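Long-range contacts in DNA fragmentation factor subunit beta (Mus musculus, PDB 1V0D), which cuts DNA as a nuclease during apoptosis, fragmenting it and driving chromatin condensation: residues 106-110 against 122-126; 162-168 against 204-210; 224-229 against 242-247. All coordinates share one frame; numbering follows the deposited sequence.

Contact 1: residues 106-110 against 122-126; sequences ARQQL and LADLL. Unlike the reference sequence in segment 106-110: Gln109 (reference Leu).
Ala106 and Leu126 mark the nearest backbone approach of segments 106-110 and 122-126, their CA atoms 6.5 Å apart. Both segments are helical and run roughly antiparallel, with 150° between their N-to-C directions; their axes come within 9.6 Å of each other. Alanine suits position 106, where its single methyl points at the partner helix and meets Leu126 CG at 4.2 Å. One turn later Leu110 enters between Leu122 and Leu126, themselves a turn apart, and its branches divide the work. CD1 touches CD1 of Leu126 at 3.5 Å, whereas CD2 lies beside CB of Leu122 at 3.6 Å, the two leucines lying alongside one another and pointing opposite ways. A forked apolar residue is well matched to this place, since it covers two neighbours at once. Leu122 holds its CG beside its own carbonyl carbon (chi1 -150°), which brings CD2 against CB and the carbonyl carbon of Gln109. Gln109, a leucine in the reference sequence, lies across Leu122 and touches it mainly through this aliphatic root. At the solvent-facing border Arg107 starts away from the partner, yet its CG rests 3.4 Å from Leu126 CD1. The other methyl, CD2, reaches the edge of the guanidinium close to its plane. The aliphatic root of the arginine thus lies on Leu126, consistent with a long side chain at an exposed border. The second subunit adds to this core: its Ile88 packs on Gln109, and its Leu92 on Leu122 and Leu125. The two consecutive helices form an antiparallel helical hairpin, held here by leucine and alanine packing, which contributes to the interface between the two copies of the nuclease.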
loop_
_atom_site.group_PDB
_atom_site.type_symbol
_atom_site.label_atom_id
_atom_site.label_comp_id
_atom_site.label_asym_id
_atom_site.label_seq_id
_atom_site.Cartn_x
_atom_site.Cartn_y
_atom_site.Cartn_z
ATOM N N ALA A 106 -4.598 -9.470 26.389
ATOM C CA ALA A 106 -3.564 -8.892 25.538
ATOM C C ALA A 106 -3.679 -7.374 25.509
ATOM O O ALA A 106 -2.669 -6.667 25.499
ATOM C CB ALA A 106 -3.681 -9.445 24.128
ATOM N N ARG A 107 -4.915 -6.880 25.491
ATOM C CA ARG A 107 -5.159 -5.444 25.467
ATOM C C ARG A 107 -4.552 -4.777 26.693
ATOM O O ARG A 107 -4.002 -3.679 26.606
ATOM C CB ARG A 107 -6.659 -5.157 25.424
ATOM C CG ARG A 107 -7.333 -5.639 24.164
ATOM C CD ARG A 107 -8.747 -5.103 24.052
ATOM N NE ARG A 107 -9.393 -5.542 22.818
ATOM C CZ ARG A 107 -10.610 -5.167 22.432
ATOM N NH1 ARG A 107 -11.327 -4.339 23.183
ATOM N NH2 ARG A 107 -11.112 -5.623 21.291
ATOM N N GLN A 108 -4.653 -5.448 27.836
ATOM C CA GLN A 108 -4.108 -4.903 29.070
ATOM C C GLN A 108 -2.596 -4.771 28.988
ATOM O O GLN A 108 -2.039 -3.736 29.360
ATOM C CB GLN A 108 -4.494 -5.780 30.261
ATOM C CG GLN A 108 -5.985 -5.778 30.557
ATOM C CD GLN A 108 -6.305 -6.304 31.941
ATOM O OE1 GLN A 108 -5.862 -5.743 32.946
ATOM N NE2 GLN A 108 -7.079 -7.384 32.003
ATOM N N GLN A 109 -1.930 -5.814 28.499
ATOM C CA GLN A 109 -0.481 -5.764 28.376
ATOM C C GLN A 109 -0.054 -4.677 27.398
ATOM O O GLN A 109 1.067 -4.178 27.472
ATOM C CB GLN A 109 0.069 -7.111 27.930
ATOM C CG GLN A 109 0.032 -8.160 29.010
ATOM C CD GLN A 109 1.042 -9.258 28.765
ATOM O OE1 GLN A 109 0.975 -9.964 27.761
ATOM N NE2 GLN A 109 1.996 -9.401 29.679
ATOM N N LEU A 110 -0.948 -4.316 26.482
ATOM C CA LEU A 110 -0.654 -3.263 25.516
ATOM C C LEU A 110 -0.713 -1.917 26.217
ATOM O O LEU A 110 0.226 -1.123 26.134
ATOM C CB LEU A 110 -1.656 -3.281 24.362
ATOM C CG LEU A 110 -1.381 -4.289 23.251
ATOM C CD1 LEU A 110 -2.434 -4.145 22.168
ATOM C CD2 LEU A 110 0.005 -4.047 22.677
ATOM N N LEU A 122 2.451 -8.232 20.291
ATOM C CA LEU A 122 1.226 -8.122 21.062
ATOM C C LEU A 122 0.138 -7.415 20.264
ATOM O O LEU A 122 -1.019 -7.836 20.262
ATOM C CB LEU A 122 1.505 -7.355 22.353
ATOM C CG LEU A 122 0.625 -7.730 23.545
ATOM C CD1 LEU A 122 0.759 -9.224 23.794
ATOM C CD2 LEU A 122 1.042 -6.942 24.776
ATOM N N ALA A 123 0.510 -6.333 19.587
ATOM C CA ALA A 123 -0.454 -5.586 18.789
ATOM C C ALA A 123 -0.932 -6.487 17.661
ATOM O O ALA A 123 -2.126 -6.538 17.352
ATOM C CB ALA A 123 0.189 -4.336 18.225
ATOM N N ASP A 124 0.011 -7.203 17.056
ATOM C CA ASP A 124 -0.306 -8.108 15.968
ATOM C C ASP A 124 -1.244 -9.209 16.431
ATOM O O ASP A 124 -2.254 -9.488 15.778
ATOM C CB ASP A 124 0.970 -8.719 15.397
ATOM C CG ASP A 124 1.815 -7.703 14.643
ATOM O OD1 ASP A 124 1.234 -6.832 13.950
ATOM O OD2 ASP A 124 3.061 -7.785 14.730
ATOM N N LEU A 125 -0.917 -9.832 17.560
ATOM C CA LEU A 125 -1.750 -10.898 18.098
ATOM C C LEU A 125 -3.173 -10.430 18.321
ATOM O O LEU A 125 -4.123 -11.112 17.952
ATOM C CB LEU A 125 -1.165 -11.421 19.405
ATOM C CG LEU A 125 -0.053 -12.442 19.169
ATOM C CD1 LEU A 125 0.629 -12.810 20.481
ATOM C CD2 LEU A 125 -0.662 -13.676 18.502
ATOM N N LEU A 126 -3.325 -9.260 18.923
ATOM C CA LEU A 126 -4.652 -8.731 19.169
ATOM C C LEU A 126 -5.362 -8.631 17.827
ATOM O O LEU A 126 -6.541 -8.969 17.708
ATOM C CB LEU A 126 -4.565 -7.347 19.808
ATOM C CG LEU A 126 -5.429 -7.109 21.048
ATOM C CD1 LEU A 126 -5.505 -5.609 21.307
ATOM C CD2 LEU A 126 -6.832 -7.681 20.845
#

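Contact 2: residues 162-168 against 204-210; sequences SCESRIR and QYNGSYF
Glu164 on helix 155-175 and Gly207 in the turn 204-210 bring their CA atoms to 4.4 Å, so helix and turn lie almost backbone to backbone. Glycine suits this spot: it lets Glu164 CG come to 3.5 Å from Gly207 CA, where a CB would collide with that CG. Next to it Cys163 drops its sulfur onto Phe210; with SG anti to the backbone N (chi1 179°), the atom sits 4.1 Å from the ring centroid and only 8° off the normal, a sulfur-aromatic contact, and CB covers the same face in a CH-pi contact. Arg166 takes the edge of the same ring, which stands nearly upright on one face of its guanidinium, while its NH1 donates a hydrogen bond to Trp259 O. The turn itself begins where helix 186-202 ends in a Schellman motif with Gln204 as C-prime residue, and it then winds into a 3-10 turn at 207-209. Tyr205, just past that helix end, projects toward helix 155-175 and receives the guanidinium of Arg168 flat on its ring, centres 3.9 Å apart and planes 22° apart. This is a cation-pi stack, lengthened by Arg168 CD, which makes a CH-pi contact with the same face. Ile167 CD1 meets Asn206 CB at 3.5 Å and lies obliquely to the Tyr209 ring.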
loop_
_atom_site.group_PDB
_atom_site.type_symbol
_atom_site.label_atom_id
_atom_site.label_comp_id
_atom_site.label_asym_id
_atom_site.label_seq_id
_atom_site.Cartn_x
_atom_site.Cartn_y
_atom_site.Cartn_z
ATOM N N SER A 162 -15.004 -3.547 -5.090
ATOM C CA SER A 162 -13.605 -3.187 -5.054
ATOM C C SER A 162 -12.850 -3.773 -6.237
ATOM O O SER A 162 -12.091 -3.071 -6.904
ATOM C CB SER A 162 -12.985 -3.681 -3.758
ATOM O OG SER A 162 -11.589 -3.482 -3.789
ATOM N N CYS A 163 -13.061 -5.063 -6.490
ATOM C CA CYS A 163 -12.399 -5.745 -7.587
ATOM C C CYS A 163 -12.814 -5.137 -8.909
ATOM O O CYS A 163 -11.970 -4.888 -9.767
ATOM C CB CYS A 163 -12.743 -7.234 -7.587
ATOM S SG CYS A 163 -11.995 -8.161 -8.949
ATOM N N GLU A 164 -14.116 -4.909 -9.073
ATOM C CA GLU A 164 -14.650 -4.307 -10.298
ATOM C C GLU A 164 -13.980 -2.975 -10.597
ATOM O O GLU A 164 -13.822 -2.592 -11.753
ATOM C CB GLU A 164 -16.146 -4.059 -10.164
ATOM C CG GLU A 164 -16.991 -5.306 -10.118
ATOM C CD GLU A 164 -18.451 -4.982 -9.860
ATOM O OE1 GLU A 164 -18.932 -3.962 -10.420
ATOM O OE2 GLU A 164 -19.108 -5.749 -9.109
ATOM N N SER A 165 -13.589 -2.274 -9.541
ATOM C CA SER A 165 -12.954 -0.980 -9.675
ATOM C C SER A 165 -11.559 -1.080 -10.258
ATOM O O SER A 165 -11.195 -0.306 -11.147
ATOM C CB SER A 165 -12.906 -0.294 -8.319
ATOM O OG SER A 165 -14.220 -0.167 -7.801
ATOM N N ARG A 166 -10.768 -2.024 -9.760
ATOM C CA ARG A 166 -9.416 -2.171 -10.268
ATOM C C ARG A 166 -9.513 -2.469 -11.748
ATOM O O ARG A 166 -8.836 -1.853 -12.572
ATOM C CB ARG A 166 -8.696 -3.322 -9.580
ATOM C CG ARG A 166 -8.767 -3.296 -8.077
ATOM C CD ARG A 166 -7.890 -4.387 -7.501
ATOM N NE ARG A 166 -7.867 -4.375 -6.042
ATOM C CZ ARG A 166 -6.806 -4.738 -5.333
ATOM N NH1 ARG A 166 -5.708 -5.131 -5.973
ATOM N NH2 ARG A 166 -6.832 -4.695 -3.999
ATOM N N ILE A 167 -10.383 -3.411 -12.081
ATOM C CA ILE A 167 -10.547 -3.821 -13.460
ATOM C C ILE A 167 -11.128 -2.743 -14.350
ATOM O O ILE A 167 -10.752 -2.630 -15.519
ATOM C CB ILE A 167 -11.363 -5.121 -13.514
ATOM C CG1 ILE A 167 -10.458 -6.260 -13.044
ATOM C CG2 ILE A 167 -11.888 -5.389 -14.915
ATOM C CD1 ILE A 167 -11.179 -7.549 -12.815
ATOM N N ARG A 168 -12.025 -1.934 -13.803
ATOM C CA ARG A 168 -12.613 -0.848 -14.576
ATOM C C ARG A 168 -11.503 0.171 -14.756
ATOM O O ARG A 168 -11.461 0.899 -15.748
ATOM C CB ARG A 168 -13.763 -0.224 -13.810
ATOM C CG ARG A 168 -14.932 0.141 -14.678
ATOM C CD ARG A 168 -16.184 0.142 -13.838
ATOM N NE ARG A 168 -17.382 0.419 -14.617
ATOM C CZ ARG A 168 -18.606 0.158 -14.178
ATOM N NH1 ARG A 168 -18.765 -0.383 -12.973
ATOM N NH2 ARG A 168 -19.665 0.428 -14.937
ATOM N N GLN A 204 -19.684 -8.548 -15.609
ATOM C CA GLN A 204 -19.653 -7.702 -14.420
ATOM C C GLN A 204 -18.246 -7.412 -13.922
ATOM O O GLN A 204 -17.933 -7.609 -12.744
ATOM C CB GLN A 204 -20.469 -8.344 -13.309
ATOM C CG GLN A 204 -21.851 -8.690 -13.762
ATOM C CD GLN A 204 -22.407 -9.869 -13.010
ATOM O OE1 GLN A 204 -22.799 -9.750 -11.842
ATOM N NE2 GLN A 204 -22.430 -11.031 -13.667
ATOM N N TYR A 205 -17.406 -6.947 -14.840
ATOM C CA TYR A 205 -16.040 -6.578 -14.533
ATOM C C TYR A 205 -15.276 -7.584 -13.667
ATOM O O TYR A 205 -14.361 -7.205 -12.933
ATOM C CB TYR A 205 -16.043 -5.193 -13.876
ATOM C CG TYR A 205 -16.751 -4.159 -14.724
ATOM C CD1 TYR A 205 -18.147 -4.126 -14.808
ATOM C CD2 TYR A 205 -16.024 -3.280 -15.531
ATOM C CE1 TYR A 205 -18.805 -3.250 -15.685
ATOM C CE2 TYR A 205 -16.667 -2.400 -16.412
ATOM C CZ TYR A 205 -18.056 -2.393 -16.488
ATOM O OH TYR A 205 -18.682 -1.550 -17.387
ATOM N N ASN A 206 -15.642 -8.862 -13.749
ATOM C CA ASN A 206 -14.958 -9.890 -12.973
ATOM C C ASN A 206 -14.867 -9.619 -11.479
ATOM O O ASN A 206 -13.978 -10.148 -10.812
ATOM C CB ASN A 206 -13.545 -10.096 -13.516
ATOM C CG ASN A 206 -13.538 -10.797 -14.856
ATOM O OD1 ASN A 206 -12.719 -10.495 -15.725
ATOM N ND2 ASN A 206 -14.455 -11.746 -15.031
ATOM N N GLY A 207 -15.778 -8.805 -10.952
ATOM C CA GLY A 207 -15.765 -8.509 -9.523
ATOM C C GLY A 207 -15.886 -9.803 -8.741
ATOM O O GLY A 207 -15.596 -9.882 -7.546
ATOM N N SER A 208 -16.330 -10.830 -9.449
ATOM C CA SER A 208 -16.496 -12.160 -8.895
ATOM C C SER A 208 -15.191 -12.676 -8.279
ATOM O O SER A 208 -15.196 -13.456 -7.329
ATOM C CB SER A 208 -16.967 -13.086 -10.011
ATOM O OG SER A 208 -16.711 -14.426 -9.676
ATOM N N TYR A 209 -14.066 -12.225 -8.816
ATOM C CA TYR A 209 -12.775 -12.658 -8.305
ATOM C C TYR A 209 -12.587 -12.456 -6.805
ATOM O O TYR A 209 -11.921 -13.260 -6.164
ATOM C CB TYR A 209 -11.627 -11.943 -9.033
ATOM C CG TYR A 209 -11.402 -12.373 -10.465
ATOM C CD1 TYR A 209 -11.803 -13.630 -10.913
ATOM C CD2 TYR A 209 -10.747 -11.534 -11.368
ATOM C CE1 TYR A 209 -11.555 -14.038 -12.228
ATOM C CE2 TYR A 209 -10.495 -11.937 -12.682
ATOM C CZ TYR A 209 -10.903 -13.185 -13.100
ATOM O OH TYR A 209 -10.657 -13.584 -14.389
ATOM N N PHE A 210 -13.159 -11.392 -6.242
ATOM C CA PHE A 210 -12.972 -11.118 -4.813
ATOM C C PHE A 210 -14.055 -11.581 -3.869
ATOM O O PHE A 210 -13.845 -11.572 -2.659
ATOM C CB PHE A 210 -12.767 -9.622 -4.556
ATOM C CG PHE A 210 -11.414 -9.108 -4.945
ATOM C CD1 PHE A 210 -10.474 -9.940 -5.549
ATOM C CD2 PHE A 210 -11.085 -7.773 -4.730
ATOM C CE1 PHE A 210 -9.236 -9.447 -5.934
ATOM C CE2 PHE A 210 -9.849 -7.272 -5.113
ATOM C CZ PHE A 210 -8.924 -8.110 -5.717
#

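Contact 3: residues 224-229 against 242-247; sequences EGWFSC and HSINPY. With ZN (zinc ion), chain B.
Cys229 N donates to His242 O over 2.8 Å in a nearly straight bond, 178° at the hydrogen, joining the backbones of two residues that also share a zinc ion. Further along, Phe227 N reaches Ile244 O at 2.9 Å, and a weak, more bent bond returns from Ile244 N to Phe227 O. Phe227 and Ile244 therefore form the hydrogen-bonded pair of a short antiparallel ladder, and Ser228 with Ser243 the non-hydrogen-bonded pair. Phe227 and Ile244 share one face of the ladder, where the Phe227 side chain runs across Pro246, CE1 lying 3.6 Å from Pro246 CG. The serines occupy the opposite face. Trp226 turns its indole beneath Asn245, whose CB sits over the six-membered ring, 3.7 Å from its centroid, in a CH-pi contact. Glycine suits position 225 twice over: at its positive phi (100°) a CB would press on the preceding carbonyl O, and it would also collide with Tyr247 CD1. At the metal end the Cys229 sulfur binds zinc at 2.4 Å. His242 adds ND1 at 2.2 Å, while NE2 on the far side of its ring is hydrogen-bonded to Glu251 of the second subunit, a second-shell partner that would hold the rotation of the imidazole. Cys238, in the connection between the strands, and Cys307 complete a three-cysteine, one-histidine zinc site, in which the paired strands set two ligands side by side at the end of the ladder.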
loop_
_atom_site.group_PDB
_atom_site.type_symbol
_atom_site.label_atom_id
_atom_site.label_comp_id
_atom_site.label_asym_id
_atom_site.label_seq_id
_atom_site.Cartn_x
_atom_site.Cartn_y
_atom_site.Cartn_z
ATOM N N GLU A 224 -14.440 -19.106 2.487
ATOM C CA GLU A 224 -14.354 -18.408 3.770
ATOM C C GLU A 224 -13.739 -17.020 3.582
ATOM O O GLU A 224 -13.730 -16.204 4.506
ATOM C CB GLU A 224 -13.513 -19.201 4.786
ATOM C CG GLU A 224 -14.166 -20.472 5.306
ATOM C CD GLU A 224 -14.413 -21.504 4.207
ATOM O OE1 GLU A 224 -13.432 -21.888 3.518
ATOM O OE2 GLU A 224 -15.583 -21.936 4.036
ATOM N N GLY A 225 -13.220 -16.759 2.387
ATOM C CA GLY A 225 -12.619 -15.467 2.118
ATOM C C GLY A 225 -11.098 -15.415 2.186
ATOM O O GLY A 225 -10.530 -14.322 2.202
ATOM N N TRP A 226 -10.431 -16.570 2.214
ATOM C CA TRP A 226 -8.965 -16.597 2.272
ATOM C C TRP A 226 -8.241 -16.549 0.918
ATOM O O TRP A 226 -8.422 -17.436 0.077
ATOM C CB TRP A 226 -8.483 -17.835 3.028
ATOM C CG TRP A 226 -8.605 -17.724 4.513
ATOM C CD1 TRP A 226 -9.616 -18.203 5.298
ATOM C CD2 TRP A 226 -7.691 -17.066 5.392
ATOM N NE1 TRP A 226 -9.387 -17.884 6.614
ATOM C CE2 TRP A 226 -8.211 -17.184 6.701
ATOM C CE3 TRP A 226 -6.483 -16.383 5.200
ATOM C CZ2 TRP A 226 -7.561 -16.644 7.820
ATOM C CZ3 TRP A 226 -5.838 -15.845 6.309
ATOM C CH2 TRP A 226 -6.378 -15.981 7.604
ATOM N N PHE A 227 -7.412 -15.521 0.718
ATOM C CA PHE A 227 -6.646 -15.380 -0.519
ATOM C C PHE A 227 -5.189 -15.747 -0.264
ATOM O O PHE A 227 -4.646 -15.460 0.803
ATOM C CB PHE A 227 -6.694 -13.951 -1.048
ATOM C CG PHE A 227 -8.069 -13.469 -1.387
ATOM C CD1 PHE A 227 -8.954 -13.077 -0.383
ATOM C CD2 PHE A 227 -8.478 -13.369 -2.716
ATOM C CE1 PHE A 227 -10.233 -12.585 -0.700
ATOM C CE2 PHE A 227 -9.754 -12.877 -3.046
ATOM C CZ PHE A 227 -10.630 -12.485 -2.037
ATOM N N SER A 228 -4.556 -16.393 -1.241
ATOM C CA SER A 228 -3.158 -16.788 -1.116
ATOM C C SER A 228 -2.331 -16.050 -2.134
ATOM O O SER A 228 -2.714 -15.944 -3.300
ATOM C CB SER A 228 -2.989 -18.284 -1.347
ATOM O OG SER A 228 -3.429 -19.027 -0.226
ATOM N N CYS A 229 -1.195 -15.528 -1.701
ATOM C CA CYS A 229 -0.333 -14.820 -2.628
ATOM C C CYS A 229 0.095 -15.850 -3.672
ATOM O O CYS A 229 0.434 -16.984 -3.328
ATOM C CB CYS A 229 0.893 -14.273 -1.898
ATOM S SG CYS A 229 1.989 -13.328 -2.950
ATOM N N HIS A 242 2.221 -15.900 1.820
ATOM C CA HIS A 242 1.349 -14.812 2.238
ATOM C C HIS A 242 -0.109 -15.165 2.025
ATOM O O HIS A 242 -0.466 -15.715 0.983
ATOM C CB HIS A 242 1.631 -13.569 1.402
ATOM C CG HIS A 242 3.028 -13.054 1.523
ATOM N ND1 HIS A 242 3.782 -12.703 0.426
ATOM C CD2 HIS A 242 3.778 -12.747 2.606
ATOM C CE1 HIS A 242 4.935 -12.198 0.826
ATOM N NE2 HIS A 242 4.956 -12.211 2.145
ATOM N N SER A 243 -0.952 -14.851 2.999
ATOM C CA SER A 243 -2.383 -15.084 2.861
ATOM C C SER A 243 -3.080 -13.894 3.506
ATOM O O SER A 243 -2.439 -13.055 4.133
ATOM C CB SER A 243 -2.812 -16.395 3.526
ATOM O OG SER A 243 -2.774 -16.327 4.939
ATOM N N ILE A 244 -4.389 -13.803 3.348
ATOM C CA ILE A 244 -5.109 -12.683 3.922
ATOM C C ILE A 244 -6.599 -12.909 3.770
ATOM O O ILE A 244 -7.050 -13.404 2.734
ATOM C CB ILE A 244 -4.732 -11.364 3.208
ATOM C CG1 ILE A 244 -5.373 -10.173 3.931
ATOM C CG2 ILE A 244 -5.186 -11.415 1.744
ATOM C CD1 ILE A 244 -4.994 -8.813 3.352
ATOM N N ASN A 245 -7.361 -12.563 4.804
ATOM C CA ASN A 245 -8.807 -12.719 4.738
ATOM C C ASN A 245 -9.439 -11.365 4.989
ATOM O O ASN A 245 -9.787 -11.019 6.119
ATOM C CB ASN A 245 -9.297 -13.741 5.765
ATOM C CG ASN A 245 -10.761 -14.123 5.556
ATOM O OD1 ASN A 245 -11.162 -15.258 5.827
ATOM N ND2 ASN A 245 -11.566 -13.174 5.081
ATOM N N PRO A 246 -9.603 -10.573 3.923
ATOM C CA PRO A 246 -10.198 -9.236 4.033
ATOM C C PRO A 246 -11.590 -9.224 4.659
ATOM O O PRO A 246 -12.087 -8.170 5.036
ATOM C CB PRO A 246 -10.211 -8.752 2.585
ATOM C CG PRO A 246 -10.415 -10.028 1.819
ATOM C CD PRO A 246 -9.458 -10.969 2.511
ATOM N N TYR A 247 -12.212 -10.391 4.780
ATOM C CA TYR A 247 -13.557 -10.459 5.337
ATOM C C TYR A 247 -13.692 -10.452 6.852
ATOM O O TYR A 247 -14.796 -10.236 7.363
ATOM C CB TYR A 247 -14.300 -11.700 4.838
ATOM C CG TYR A 247 -14.660 -11.689 3.384
ATOM C CD1 TYR A 247 -13.746 -12.115 2.420
ATOM C CD2 TYR A 247 -15.927 -11.292 2.966
ATOM C CE1 TYR A 247 -14.084 -12.154 1.073
ATOM C CE2 TYR A 247 -16.277 -11.327 1.617
ATOM C CZ TYR A 247 -15.345 -11.763 0.680
ATOM O OH TYR A 247 -15.673 -11.814 -0.649
HETATM ZN ZN ZN B . 3.936 -13.554 -1.626
#

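How the contacts relate
Contacts 2 and 3 touch, their centres 16 Å apart: Tyr247 OH lies 2.7 Å from Phe210 O, a probable hydrogen bond, and the Phe227 ring packs against the backbone of Tyr209 and Phe210. Contact 1 stands apart, its centre 22 Å from that of contact 3 and 35 Å from that of contact 2. Across the dimer it comes close to contact 3: Ala123 packs on Lys241 of the second subunit, the residue just before His242, and Leu110 O makes a weak hydrogen bond to that lysine. The magnesium ion held by Asp262 and His308 lies about 10 Å from the Arg166 side chain and about 13 Å from that of Cys229; His308 directly follows the zinc ligand Cys307.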